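Local coordinates for N-acetyltransferase domain-containing protein (Pyrococcus horikoshii, PDB 1WWZ) that binds acetyl-CoA and is probably an acyltransferase of the GNAT family, though its acceptor substrate is unknown, at residues K15-N18 / E19-V23. Sequence-based numbering, arbitrary orientation.
Sequences KALN and ELIDV
Lys15 turns its CG away from the backbone N (chi1 169°), whereas Glu19 sets its CG beside the backbone N (chi1 -68°). With these torsions, and one helical turn apart, the side chains lie side by side and point the same way. Lys15 CE lies 3.8 Å from Glu19 OE2. The opposite charges probably attract weakly, as Lys15 NZ stays 4.3 Å from Glu19 OE2, beyond a salt bridge. The other carboxylate oxygen, OE1, accepts a hydrogen bond from the backbone N of Ile66.

Leu17 and Ile21 meet on another face. Leu17 CG touches Ile21 CD1 at 4.0 Å, and both side chains pack against helix 38-53. Asn18 and Asp22 are loose neighbours, with ND2 of Asn18 3.8 Å from OD2 of Asp22. Their amide and carboxylate planes are turned 79° apart. The stronger partner of Asp22 is Arg39, which forms a salt bridge with OD1 and also makes a weak hydrogen bond to Asn18 OD1.

Four backbone bonds hold the turns together. In one of them Leu20 N donates to Ala16 O at 2.9 Å. Leu20 CG also rests 3.4 Å from Ala16 O. The side chain of Leu20 is buried against Phe57, Val59, Ile66 and Phe69 of the sheet. The i to i+4 backbone bonds are those of a regular alpha-helix, and the split between buried and exposed faces makes it amphipathic. Helix 14-27 is the first helix of the GNAT fold, following strand 5-8; one side of it packs on strands 57-62 and 65-78, while Leu17 and Ile21 face helix 38-53.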
ATOM      1  N   LYS A  15      -9.960 -17.983  19.814  1.00 35.46           N
ATOM      2  CA  LYS A  15     -10.522 -16.638  19.830  1.00 35.19           C
ATOM      3  C   LYS A  15     -10.348 -15.941  18.479  1.00 34.04           C
ATOM      4  O   LYS A  15     -11.307 -15.431  17.899  1.00 34.65           O
ATOM      5  CB  LYS A  15      -9.858 -15.812  20.938  1.00 37.40           C
ATOM      6  CG  LYS A  15     -10.176 -14.325  20.892  1.00 38.60           C
ATOM      7  CD  LYS A  15      -9.520 -13.592  22.051  1.00 42.17           C
ATOM      8  CE  LYS A  15      -9.612 -12.081  21.882  1.00 42.52           C
ATOM      9  NZ  LYS A  15      -8.257 -11.455  21.836  1.00 44.24           N
ATOM     10  N   ALA A  16      -9.115 -15.924  17.986  1.00 32.20           N
ATOM     11  CA  ALA A  16      -8.807 -15.292  16.710  1.00 30.63           C
ATOM     12  C   ALA A  16      -9.578 -15.969  15.583  1.00 28.44           C
ATOM     13  O   ALA A  16     -10.139 -15.305  14.713  1.00 28.11           O
ATOM     14  CB  ALA A  16      -7.309 -15.367  16.436  1.00 30.17           C
ATOM     15  N   LEU A  17      -9.600 -17.297  15.610  1.00 27.93           N
ATOM     16  CA  LEU A  17     -10.296 -18.070  14.593  1.00 26.42           C
ATOM     17  C   LEU A  17     -11.764 -17.681  14.555  1.00 26.52           C
ATOM     18  O   LEU A  17     -12.350 -17.533  13.485  1.00 24.97           O
ATOM     19  CB  LEU A  17     -10.155 -19.567  14.885  1.00 25.81           C
ATOM     20  CG  LEU A  17     -10.865 -20.523  13.926  1.00 26.84           C
ATOM     21  CD1 LEU A  17     -10.358 -20.308  12.503  1.00 25.40           C
ATOM     22  CD2 LEU A  17     -10.622 -21.953  14.372  1.00 26.10           C
ATOM     23  N   ASN A  18     -12.352 -17.508  15.735  1.00 27.90           N
ATOM     24  CA  ASN A  18     -13.756 -17.135  15.842  1.00 29.97           C
ATOM     25  C   ASN A  18     -14.001 -15.787  15.167  1.00 29.00           C
ATOM     26  O   ASN A  18     -14.977 -15.617  14.436  1.00 28.68           O
ATOM     27  CB  ASN A  18     -14.167 -17.061  17.313  1.00 33.19           C
ATOM     28  CG  ASN A  18     -15.661 -17.209  17.508  1.00 36.63           C
ATOM     29  OD1 ASN A  18     -16.221 -18.284  17.289  1.00 39.44           O
ATOM     30  ND2 ASN A  18     -16.316 -16.128  17.912  1.00 39.66           N
ATOM     31  N   GLU A  19     -13.113 -14.827  15.418  1.00 29.00           N
ATOM     32  CA  GLU A  19     -13.236 -13.500  14.823  1.00 27.89           C
ATOM     33  C   GLU A  19     -13.100 -13.565  13.308  1.00 26.42           C
ATOM     34  O   GLU A  19     -13.841 -12.904  12.579  1.00 24.00           O
ATOM     35  CB  GLU A  19     -12.156 -12.559  15.364  1.00 31.41           C
ATOM     36  CG  GLU A  19     -12.298 -12.183  16.822  1.00 34.58           C
ATOM     37  CD  GLU A  19     -11.234 -11.192  17.252  1.00 37.01           C
ATOM     38  OE1 GLU A  19     -11.153 -10.106  16.638  1.00 38.09           O
ATOM     39  OE2 GLU A  19     -10.478 -11.498  18.199  1.00 38.67           O
ATOM     40  N   LEU A  20     -12.140 -14.354  12.835  1.00 24.07           N
ATOM     41  CA  LEU A  20     -11.927 -14.484  11.401  1.00 22.46           C
ATOM     42  C   LEU A  20     -13.156 -15.098  10.750  1.00 21.02           C
ATOM     43  O   LEU A  20     -13.560 -14.696   9.658  1.00 19.83           O
ATOM     44  CB  LEU A  20     -10.689 -15.344  11.119  1.00 23.04           C
ATOM     45  CG  LEU A  20      -9.350 -14.693  11.484  1.00 24.34           C
ATOM     46  CD1 LEU A  20      -8.238 -15.711  11.362  1.00 24.62           C
ATOM     47  CD2 LEU A  20      -9.085 -13.496  10.577  1.00 26.11           C
ATOM     48  N   ILE A  21     -13.756 -16.072  11.424  1.00 21.10           N
ATOM     49  CA  ILE A  21     -14.945 -16.712  10.889  1.00 20.77           C
ATOM     50  C   ILE A  21     -16.078 -15.694  10.765  1.00 21.71           C
ATOM     51  O   ILE A  21     -16.752 -15.638   9.737  1.00 21.41           O
ATOM     52  CB  ILE A  21     -15.384 -17.898  11.776  1.00 20.65           C
ATOM     53  CG1 ILE A  21     -14.320 -18.999  11.711  1.00 21.05           C
ATOM     54  CG2 ILE A  21     -16.730 -18.430  11.309  1.00 22.02           C
ATOM     55  CD1 ILE A  21     -14.614 -20.207  12.583  1.00 22.86           C
ATOM     56  N   ASP A  22     -16.276 -14.880  11.800  1.00 23.34           N
ATOM     57  CA  ASP A  22     -17.327 -13.859  11.771  1.00 24.13           C
ATOM     58  C   ASP A  22     -17.117 -12.908  10.590  1.00 22.78           C
ATOM     59  O   ASP A  22     -18.054 -12.596   9.853  1.00 20.86           O
ATOM     60  CB  ASP A  22     -17.345 -13.045  13.075  1.00 26.80           C
ATOM     61  CG  ASP A  22     -17.668 -13.887  14.297  1.00 29.84           C
ATOM     62  OD1 ASP A  22     -18.220 -14.997  14.142  1.00 31.92           O
ATOM     63  OD2 ASP A  22     -17.380 -13.426  15.423  1.00 32.81           O
ATOM     64  N   VAL A  23     -15.881 -12.447  10.420  1.00 22.28           N
ATOM     65  CA  VAL A  23     -15.546 -11.541   9.326  1.00 21.60           C
ATOM     66  C   VAL A  23     -15.820 -12.220   7.989  1.00 21.61           C
ATOM     67  O   VAL A  23     -16.396 -11.626   7.077  1.00 21.24           O
ATOM     68  CB  VAL A  23     -14.050 -11.131   9.380  1.00 22.55           C
ATOM     69  CG1 VAL A  23     -13.649 -10.428   8.087  1.00 21.46           C
ATOM     70  CG2 VAL A  23     -13.806 -10.222  10.573  1.00 21.71           C
TER